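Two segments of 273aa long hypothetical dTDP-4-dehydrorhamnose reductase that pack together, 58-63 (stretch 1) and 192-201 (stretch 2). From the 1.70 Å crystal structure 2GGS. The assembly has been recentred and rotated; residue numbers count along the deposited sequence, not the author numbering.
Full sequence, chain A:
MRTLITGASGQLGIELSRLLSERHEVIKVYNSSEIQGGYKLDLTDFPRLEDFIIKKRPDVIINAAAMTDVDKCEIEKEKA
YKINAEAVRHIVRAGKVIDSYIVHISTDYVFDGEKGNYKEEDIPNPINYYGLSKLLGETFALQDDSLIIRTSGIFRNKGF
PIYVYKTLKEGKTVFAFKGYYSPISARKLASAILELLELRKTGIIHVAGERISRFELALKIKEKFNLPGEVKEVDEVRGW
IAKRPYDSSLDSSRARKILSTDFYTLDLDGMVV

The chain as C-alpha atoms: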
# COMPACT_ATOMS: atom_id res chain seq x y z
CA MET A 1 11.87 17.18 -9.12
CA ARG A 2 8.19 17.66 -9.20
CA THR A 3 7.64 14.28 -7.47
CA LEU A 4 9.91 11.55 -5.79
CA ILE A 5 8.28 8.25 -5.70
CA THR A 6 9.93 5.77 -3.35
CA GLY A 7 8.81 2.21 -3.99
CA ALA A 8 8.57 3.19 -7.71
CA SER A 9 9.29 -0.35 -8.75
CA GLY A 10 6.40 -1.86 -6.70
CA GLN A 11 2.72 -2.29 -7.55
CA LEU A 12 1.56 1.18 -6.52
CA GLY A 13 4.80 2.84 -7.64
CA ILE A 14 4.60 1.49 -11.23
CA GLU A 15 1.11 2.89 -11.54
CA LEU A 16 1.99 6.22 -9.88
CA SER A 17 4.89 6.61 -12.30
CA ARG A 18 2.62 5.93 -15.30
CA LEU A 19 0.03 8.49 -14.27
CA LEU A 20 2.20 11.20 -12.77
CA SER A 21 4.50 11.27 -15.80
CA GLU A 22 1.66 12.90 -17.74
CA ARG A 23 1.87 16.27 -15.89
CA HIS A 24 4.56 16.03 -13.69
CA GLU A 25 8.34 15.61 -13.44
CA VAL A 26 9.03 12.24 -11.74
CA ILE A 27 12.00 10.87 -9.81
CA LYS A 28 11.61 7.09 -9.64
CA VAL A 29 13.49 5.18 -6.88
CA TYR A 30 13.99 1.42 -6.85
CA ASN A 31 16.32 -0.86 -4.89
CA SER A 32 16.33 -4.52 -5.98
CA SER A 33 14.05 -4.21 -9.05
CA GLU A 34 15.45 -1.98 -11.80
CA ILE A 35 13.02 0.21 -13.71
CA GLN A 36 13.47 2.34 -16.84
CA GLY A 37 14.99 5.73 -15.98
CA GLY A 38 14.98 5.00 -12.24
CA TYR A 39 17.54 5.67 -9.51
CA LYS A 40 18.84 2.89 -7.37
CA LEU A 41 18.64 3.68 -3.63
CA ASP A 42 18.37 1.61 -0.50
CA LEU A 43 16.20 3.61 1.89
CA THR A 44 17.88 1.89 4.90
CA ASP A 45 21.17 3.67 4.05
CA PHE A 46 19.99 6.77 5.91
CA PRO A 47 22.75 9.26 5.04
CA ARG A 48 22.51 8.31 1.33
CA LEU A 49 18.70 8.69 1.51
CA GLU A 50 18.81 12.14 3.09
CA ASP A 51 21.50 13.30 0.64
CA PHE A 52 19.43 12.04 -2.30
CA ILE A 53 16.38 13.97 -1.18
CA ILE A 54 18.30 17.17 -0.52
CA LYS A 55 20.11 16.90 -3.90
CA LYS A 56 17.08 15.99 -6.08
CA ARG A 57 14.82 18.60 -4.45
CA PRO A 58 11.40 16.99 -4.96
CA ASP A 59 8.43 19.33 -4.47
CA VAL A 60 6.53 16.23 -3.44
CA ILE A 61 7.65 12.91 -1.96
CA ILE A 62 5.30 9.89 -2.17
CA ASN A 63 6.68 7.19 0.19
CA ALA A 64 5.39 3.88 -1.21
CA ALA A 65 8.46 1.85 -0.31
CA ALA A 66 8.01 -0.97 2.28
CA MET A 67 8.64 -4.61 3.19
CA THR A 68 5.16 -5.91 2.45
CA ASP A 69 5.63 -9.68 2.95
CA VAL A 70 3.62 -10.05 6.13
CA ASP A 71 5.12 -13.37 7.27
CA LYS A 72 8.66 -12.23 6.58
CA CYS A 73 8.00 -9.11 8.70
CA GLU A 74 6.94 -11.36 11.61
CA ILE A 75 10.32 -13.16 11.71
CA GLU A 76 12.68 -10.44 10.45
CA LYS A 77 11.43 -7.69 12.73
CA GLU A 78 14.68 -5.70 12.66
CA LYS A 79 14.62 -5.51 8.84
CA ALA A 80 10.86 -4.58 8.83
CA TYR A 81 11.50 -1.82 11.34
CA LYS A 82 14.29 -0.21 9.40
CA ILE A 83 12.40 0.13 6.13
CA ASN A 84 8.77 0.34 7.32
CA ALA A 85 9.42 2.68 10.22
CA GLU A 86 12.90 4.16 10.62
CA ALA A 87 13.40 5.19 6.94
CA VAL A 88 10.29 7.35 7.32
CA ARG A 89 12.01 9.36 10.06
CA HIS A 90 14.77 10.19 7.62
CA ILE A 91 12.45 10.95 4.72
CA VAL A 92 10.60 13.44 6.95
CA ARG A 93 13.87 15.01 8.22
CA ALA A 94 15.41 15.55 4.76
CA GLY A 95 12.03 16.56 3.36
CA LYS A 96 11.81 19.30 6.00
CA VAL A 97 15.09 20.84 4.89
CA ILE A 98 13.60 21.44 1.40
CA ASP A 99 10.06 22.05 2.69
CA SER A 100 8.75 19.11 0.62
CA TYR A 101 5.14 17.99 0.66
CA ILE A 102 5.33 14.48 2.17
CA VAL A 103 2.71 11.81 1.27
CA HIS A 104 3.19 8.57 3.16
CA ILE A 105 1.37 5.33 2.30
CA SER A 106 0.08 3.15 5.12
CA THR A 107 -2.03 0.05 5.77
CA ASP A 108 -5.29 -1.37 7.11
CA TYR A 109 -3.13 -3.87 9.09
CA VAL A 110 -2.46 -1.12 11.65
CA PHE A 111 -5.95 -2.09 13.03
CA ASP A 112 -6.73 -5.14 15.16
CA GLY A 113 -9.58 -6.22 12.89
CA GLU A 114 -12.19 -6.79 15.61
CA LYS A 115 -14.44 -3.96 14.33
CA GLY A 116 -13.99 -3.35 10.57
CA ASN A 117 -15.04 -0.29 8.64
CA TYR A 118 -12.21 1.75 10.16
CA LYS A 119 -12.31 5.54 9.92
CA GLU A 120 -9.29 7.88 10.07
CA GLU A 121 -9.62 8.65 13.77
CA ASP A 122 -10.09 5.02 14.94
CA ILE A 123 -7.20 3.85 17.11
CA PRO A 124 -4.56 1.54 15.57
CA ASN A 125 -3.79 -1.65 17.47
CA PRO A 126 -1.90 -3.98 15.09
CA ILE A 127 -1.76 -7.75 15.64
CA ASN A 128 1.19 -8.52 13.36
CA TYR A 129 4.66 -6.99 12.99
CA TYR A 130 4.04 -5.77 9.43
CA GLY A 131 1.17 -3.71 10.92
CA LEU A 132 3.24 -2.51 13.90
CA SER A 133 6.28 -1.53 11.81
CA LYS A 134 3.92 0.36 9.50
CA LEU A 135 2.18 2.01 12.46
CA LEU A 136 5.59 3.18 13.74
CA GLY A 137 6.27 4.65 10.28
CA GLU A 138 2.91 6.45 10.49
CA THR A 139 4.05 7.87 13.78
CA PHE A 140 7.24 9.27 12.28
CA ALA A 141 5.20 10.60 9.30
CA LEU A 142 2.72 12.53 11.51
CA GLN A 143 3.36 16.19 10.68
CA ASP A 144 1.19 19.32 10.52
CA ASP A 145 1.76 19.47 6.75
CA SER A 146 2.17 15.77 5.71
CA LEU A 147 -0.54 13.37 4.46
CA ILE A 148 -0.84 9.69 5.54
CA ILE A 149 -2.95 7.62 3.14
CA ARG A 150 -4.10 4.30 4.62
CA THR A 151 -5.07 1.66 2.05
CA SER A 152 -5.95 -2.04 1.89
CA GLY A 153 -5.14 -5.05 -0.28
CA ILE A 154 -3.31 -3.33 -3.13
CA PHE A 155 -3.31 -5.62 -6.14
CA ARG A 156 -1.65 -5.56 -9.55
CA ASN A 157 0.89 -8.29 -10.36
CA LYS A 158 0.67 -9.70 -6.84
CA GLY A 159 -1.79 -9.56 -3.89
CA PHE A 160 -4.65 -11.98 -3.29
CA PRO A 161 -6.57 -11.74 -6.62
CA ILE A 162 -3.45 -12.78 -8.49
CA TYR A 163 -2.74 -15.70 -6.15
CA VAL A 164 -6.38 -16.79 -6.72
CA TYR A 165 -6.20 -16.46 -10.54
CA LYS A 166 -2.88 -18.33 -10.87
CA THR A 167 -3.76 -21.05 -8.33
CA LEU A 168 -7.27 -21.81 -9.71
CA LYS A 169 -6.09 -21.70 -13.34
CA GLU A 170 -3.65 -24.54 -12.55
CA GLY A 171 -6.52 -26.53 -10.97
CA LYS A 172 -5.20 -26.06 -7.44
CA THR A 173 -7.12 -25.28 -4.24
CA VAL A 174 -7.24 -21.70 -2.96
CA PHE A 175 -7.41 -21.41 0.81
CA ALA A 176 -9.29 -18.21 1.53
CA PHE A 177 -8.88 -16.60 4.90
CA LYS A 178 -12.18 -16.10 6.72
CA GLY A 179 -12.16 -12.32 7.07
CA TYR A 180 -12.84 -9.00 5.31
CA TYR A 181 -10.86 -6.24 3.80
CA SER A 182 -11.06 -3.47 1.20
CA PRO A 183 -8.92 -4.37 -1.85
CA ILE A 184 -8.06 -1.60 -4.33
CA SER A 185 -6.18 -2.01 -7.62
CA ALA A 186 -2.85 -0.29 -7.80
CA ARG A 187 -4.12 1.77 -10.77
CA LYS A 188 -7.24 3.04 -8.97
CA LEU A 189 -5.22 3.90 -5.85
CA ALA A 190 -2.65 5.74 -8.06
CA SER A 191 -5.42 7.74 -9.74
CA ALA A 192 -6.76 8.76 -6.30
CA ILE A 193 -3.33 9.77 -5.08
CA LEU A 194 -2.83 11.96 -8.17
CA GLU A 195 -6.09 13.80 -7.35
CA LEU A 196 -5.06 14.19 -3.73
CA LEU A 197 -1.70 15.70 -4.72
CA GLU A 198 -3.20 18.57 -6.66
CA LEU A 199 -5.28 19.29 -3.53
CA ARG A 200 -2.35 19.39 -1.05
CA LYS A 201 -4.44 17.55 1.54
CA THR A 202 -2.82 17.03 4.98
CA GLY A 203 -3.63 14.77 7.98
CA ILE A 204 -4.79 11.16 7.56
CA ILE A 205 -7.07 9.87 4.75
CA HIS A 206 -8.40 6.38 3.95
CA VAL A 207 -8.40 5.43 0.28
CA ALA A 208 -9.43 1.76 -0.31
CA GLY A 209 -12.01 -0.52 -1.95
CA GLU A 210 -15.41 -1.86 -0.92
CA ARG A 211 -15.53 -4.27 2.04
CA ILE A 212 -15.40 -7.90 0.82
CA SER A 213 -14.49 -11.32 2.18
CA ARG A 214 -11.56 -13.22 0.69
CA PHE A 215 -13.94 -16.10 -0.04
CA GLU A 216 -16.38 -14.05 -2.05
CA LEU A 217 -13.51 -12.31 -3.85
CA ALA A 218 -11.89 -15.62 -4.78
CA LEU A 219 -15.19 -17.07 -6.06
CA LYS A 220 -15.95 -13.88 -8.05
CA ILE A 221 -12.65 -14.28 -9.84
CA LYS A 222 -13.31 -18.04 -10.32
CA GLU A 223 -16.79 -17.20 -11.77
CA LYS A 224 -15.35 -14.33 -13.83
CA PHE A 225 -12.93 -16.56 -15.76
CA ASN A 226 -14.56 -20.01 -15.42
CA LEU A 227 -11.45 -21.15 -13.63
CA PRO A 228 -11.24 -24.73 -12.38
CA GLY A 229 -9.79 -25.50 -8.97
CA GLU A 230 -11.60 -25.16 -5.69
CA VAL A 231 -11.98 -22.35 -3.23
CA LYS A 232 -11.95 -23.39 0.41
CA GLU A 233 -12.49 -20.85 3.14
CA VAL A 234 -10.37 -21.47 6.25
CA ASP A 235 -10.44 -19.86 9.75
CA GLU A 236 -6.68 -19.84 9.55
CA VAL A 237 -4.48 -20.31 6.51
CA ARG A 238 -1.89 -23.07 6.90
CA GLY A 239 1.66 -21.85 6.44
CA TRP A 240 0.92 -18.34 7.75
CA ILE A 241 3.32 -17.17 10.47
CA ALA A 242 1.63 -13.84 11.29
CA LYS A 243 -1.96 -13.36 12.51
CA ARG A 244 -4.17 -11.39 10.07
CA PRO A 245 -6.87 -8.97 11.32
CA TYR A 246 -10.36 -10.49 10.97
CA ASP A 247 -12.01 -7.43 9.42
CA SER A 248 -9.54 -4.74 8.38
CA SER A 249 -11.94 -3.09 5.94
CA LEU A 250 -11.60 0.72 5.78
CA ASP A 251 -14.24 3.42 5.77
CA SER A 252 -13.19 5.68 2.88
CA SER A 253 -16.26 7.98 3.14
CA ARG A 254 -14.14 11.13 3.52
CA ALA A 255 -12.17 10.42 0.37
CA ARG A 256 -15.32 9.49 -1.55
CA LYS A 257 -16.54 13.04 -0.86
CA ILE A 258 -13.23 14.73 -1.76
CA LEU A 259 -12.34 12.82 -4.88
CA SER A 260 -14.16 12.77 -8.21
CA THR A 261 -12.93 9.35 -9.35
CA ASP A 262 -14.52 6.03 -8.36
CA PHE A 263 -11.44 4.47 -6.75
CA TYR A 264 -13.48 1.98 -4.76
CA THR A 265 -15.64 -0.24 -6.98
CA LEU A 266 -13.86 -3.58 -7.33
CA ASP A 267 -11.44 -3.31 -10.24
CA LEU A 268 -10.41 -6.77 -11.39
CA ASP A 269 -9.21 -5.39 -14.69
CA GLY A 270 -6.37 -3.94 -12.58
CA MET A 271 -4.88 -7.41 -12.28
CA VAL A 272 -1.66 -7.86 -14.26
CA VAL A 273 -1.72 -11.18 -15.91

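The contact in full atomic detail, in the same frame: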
# COMPACT_ATOMS: atom_id res chain seq x y z
N PRO A 58 12.82 17.18 -4.57
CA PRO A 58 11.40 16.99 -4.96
C PRO A 58 10.47 18.00 -4.30
O PRO A 58 10.65 18.32 -3.13
CB PRO A 58 11.10 15.55 -4.50
CG PRO A 58 12.06 15.33 -3.31
CD PRO A 58 13.35 16.02 -3.83
N ASP A 59 9.47 18.48 -5.04
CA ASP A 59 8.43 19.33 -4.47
C ASP A 59 7.56 18.46 -3.59
O ASP A 59 7.03 18.91 -2.57
CB ASP A 59 7.57 19.95 -5.56
CG ASP A 59 8.35 20.89 -6.46
OD1 ASP A 59 8.97 21.85 -5.97
OD2 ASP A 59 8.34 20.68 -7.68
N VAL A 60 7.43 17.21 -4.02
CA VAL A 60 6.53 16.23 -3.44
C VAL A 60 7.28 14.89 -3.27
O VAL A 60 8.04 14.47 -4.14
CB VAL A 60 5.26 16.04 -4.32
CG1 VAL A 60 4.40 14.90 -3.80
CG2 VAL A 60 4.47 17.36 -4.34
N ILE A 61 7.10 14.23 -2.13
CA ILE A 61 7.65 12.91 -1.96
C ILE A 61 6.45 11.99 -1.69
O ILE A 61 5.73 12.23 -0.74
CB ILE A 61 8.62 12.83 -0.76
CG1 ILE A 61 9.84 13.73 -1.01
CG2 ILE A 61 9.10 11.37 -0.51
CD1 ILE A 61 10.55 14.10 0.25
N ILE A 62 6.29 10.93 -2.48
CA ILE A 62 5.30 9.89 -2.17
C ILE A 62 6.06 8.64 -1.69
O ILE A 62 6.81 8.03 -2.49
CB ILE A 62 4.43 9.54 -3.39
CG1 ILE A 62 3.67 10.77 -3.91
CG2 ILE A 62 3.40 8.46 -3.00
CD1 ILE A 62 3.05 10.54 -5.32
N ASN A 63 5.94 8.32 -0.40
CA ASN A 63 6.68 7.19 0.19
C ASN A 63 5.86 5.90 0.09
O ASN A 63 5.02 5.63 0.98
CB ASN A 63 7.04 7.44 1.65
CG ASN A 63 7.88 6.32 2.21
OD1 ASN A 63 8.74 5.80 1.48
ND2 ASN A 63 7.61 5.89 3.45
N ALA A 192 -6.32 8.00 -7.47
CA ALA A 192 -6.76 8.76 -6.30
C ALA A 192 -5.66 9.62 -5.74
O ALA A 192 -5.86 10.79 -5.43
CB ALA A 192 -7.31 7.84 -5.24
N ILE A 193 -4.45 9.04 -5.64
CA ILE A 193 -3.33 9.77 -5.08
C ILE A 193 -2.99 10.99 -5.93
O ILE A 193 -2.79 12.09 -5.39
CB ILE A 193 -2.11 8.82 -4.84
CG1 ILE A 193 -2.44 7.85 -3.69
CG2 ILE A 193 -0.82 9.65 -4.52
CD1 ILE A 193 -1.47 6.63 -3.54
N LEU A 194 -3.00 10.83 -7.26
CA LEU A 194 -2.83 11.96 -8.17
C LEU A 194 -3.82 13.10 -7.86
O LEU A 194 -3.43 14.27 -7.80
CB LEU A 194 -3.01 11.54 -9.62
CG LEU A 194 -2.06 12.17 -10.65
CD1 LEU A 194 -2.40 11.80 -12.07
CD2 LEU A 194 -1.94 13.67 -10.51
N GLU A 195 -5.08 12.76 -7.68
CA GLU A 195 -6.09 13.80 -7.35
C GLU A 195 -5.77 14.49 -6.03
O GLU A 195 -5.91 15.72 -5.87
CB GLU A 195 -7.48 13.19 -7.24
CG GLU A 195 -8.34 13.33 -8.44
CD GLU A 195 -9.77 12.97 -8.15
OE1 GLU A 195 -10.52 13.85 -7.64
OE2 GLU A 195 -10.14 11.81 -8.41
N LEU A 196 -5.38 13.69 -5.05
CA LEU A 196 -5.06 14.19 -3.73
C LEU A 196 -3.91 15.18 -3.75
O LEU A 196 -3.93 16.19 -3.05
CB LEU A 196 -4.75 13.03 -2.77
CG LEU A 196 -5.99 12.33 -2.23
CD1 LEU A 196 -5.63 11.05 -1.45
CD2 LEU A 196 -6.82 13.29 -1.40
N LEU A 197 -2.89 14.87 -4.56
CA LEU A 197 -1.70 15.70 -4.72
C LEU A 197 -2.01 17.12 -5.08
O LEU A 197 -1.53 18.05 -4.42
CB LEU A 197 -0.79 15.13 -5.82
CG LEU A 197 -0.04 13.86 -5.44
CD1 LEU A 197 1.17 13.71 -6.34
CD2 LEU A 197 0.37 13.91 -3.99
N GLU A 198 -2.78 17.27 -6.17
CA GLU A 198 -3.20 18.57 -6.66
C GLU A 198 -3.80 19.36 -5.52
O GLU A 198 -3.55 20.55 -5.41
CB GLU A 198 -4.21 18.48 -7.86
CG GLU A 198 -4.72 17.07 -8.26
CD GLU A 198 -6.24 16.99 -8.64
OE1 GLU A 198 -6.55 16.67 -9.83
OE2 GLU A 198 -7.12 17.21 -7.76
N LEU A 199 -4.56 18.67 -4.65
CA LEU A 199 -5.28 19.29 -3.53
C LEU A 199 -4.43 19.67 -2.32
O LEU A 199 -4.89 20.44 -1.48
CB LEU A 199 -6.44 18.40 -3.08
CG LEU A 199 -7.54 18.14 -4.11
CD1 LEU A 199 -8.51 17.10 -3.61
CD2 LEU A 199 -8.29 19.42 -4.51
N ARG A 200 -3.22 19.14 -2.22
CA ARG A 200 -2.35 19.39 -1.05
C ARG A 200 -3.03 19.12 0.30
O ARG A 200 -2.80 19.80 1.29
CB ARG A 200 -1.69 20.80 -1.09
CG ARG A 200 -0.48 20.86 -1.97
CD ARG A 200 0.69 21.62 -1.33
NE ARG A 200 1.94 21.58 -2.12
CZ ARG A 200 2.19 20.75 -3.15
NH1 ARG A 200 1.29 19.86 -3.55
NH2 ARG A 200 3.35 20.82 -3.78
N LYS A 201 -3.87 18.08 0.31
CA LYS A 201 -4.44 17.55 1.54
C LYS A 201 -3.37 17.17 2.57
O LYS A 201 -2.30 16.69 2.21
CB LYS A 201 -5.29 16.33 1.21
CG LYS A 201 -6.73 16.65 0.92
CD LYS A 201 -7.65 15.78 1.77
CE LYS A 201 -7.69 16.33 3.19
NZ LYS A 201 -8.85 15.91 3.99
O HOH W 1 5.68 21.32 -2.56

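The contact between the strand Val60–Asn63 and the helix that includes Ile193 and Leu197 is small, burying 224 Å² in all, and it is carried by a few side chains. Ile62, Val60 and Leu197 cover the most surface, at 51, 48 and 46 Å² respectively. The two segments run in roughly antiparallel directions, with 147° between their N-to-C vectors and a closest approach of 11.2 Å between their axes. As a result the beginning of the strand lies near the end of the helix: the CA atoms of Val60 and Leu197 are 8.3 Å apart, and those of Ile62 and Ile193 are 9.1 Å apart.

Ile62 makes the closest apolar contacts. Its CA-to-CB bond points toward the helix, and with chi1 at m and chi2 at t the side chain extends its CD1 to the helix surface. There Ile62 CD1 lies 3.8 Å from Leu197 CD1 and 4.1 Å from Ile193 CG2, so one methyl group touches two residues spaced four apart in sequence, about one helical turn. That spacing places Ile193 and Leu197 on the same side of the helix, and the backbone hydrogen bond from Leu197 N to Ile193 O (2.9 Å) ties the two residues directly together.

Leu197 in turn meets two residues of the strand. Leu197 CD2 lies 4.2 Å from Val60 CG1, a looser apolar contact, and Leu197 CD1 is almost as near to the same methyl group, at 4.3 Å from Val60 CG1. Its side chain therefore spans the gap between Val60 and Ile62, whose CA-to-CB bonds both point toward the helix. The alternation of the strand explains the pattern: the intervening Ile61, like Asn63, is out of reach of the helix. Val60, Ile62, Ile193 and Leu197 are all buried, and they form the apolar part of the contact.

Val60 also reaches beyond the helix proper. With chi1 at t, its two methyl groups address different partners, Val60 CG1 facing Leu197 and Val60 CG2 lying 3.7 Å from Arg200 NH2. Arg200 is the first residue to leave helical geometry; its positive phi of 52° and the backbone hydrogen bond from Arg200 N to Leu197 O (3.0 Å) belong to a Schellman motif. Its CA-to-CB bond points sideways relative to the strand, but the long side chain brings the guanidinium nearer, and 42 Å² of this exposed residue is covered by the strand segment. The approach of Val60 CG2 to the guanidinium is oblique.

No direct hydrogen bond joins the two segments. The polar link between them is made instead through a water: Asp59 O and Arg200 NH2 are 4.3 Å apart, and water 1 bridges them. The water donates to Asp59 O at 2.8 Å and accepts from Arg200 NH2 at 2.7 Å. Contact thus passes from closely packed aliphatic side chains at Ile62 to a solvent-mediated bridge at Asp59, with Val60 touching both Leu197 and Arg200 in between.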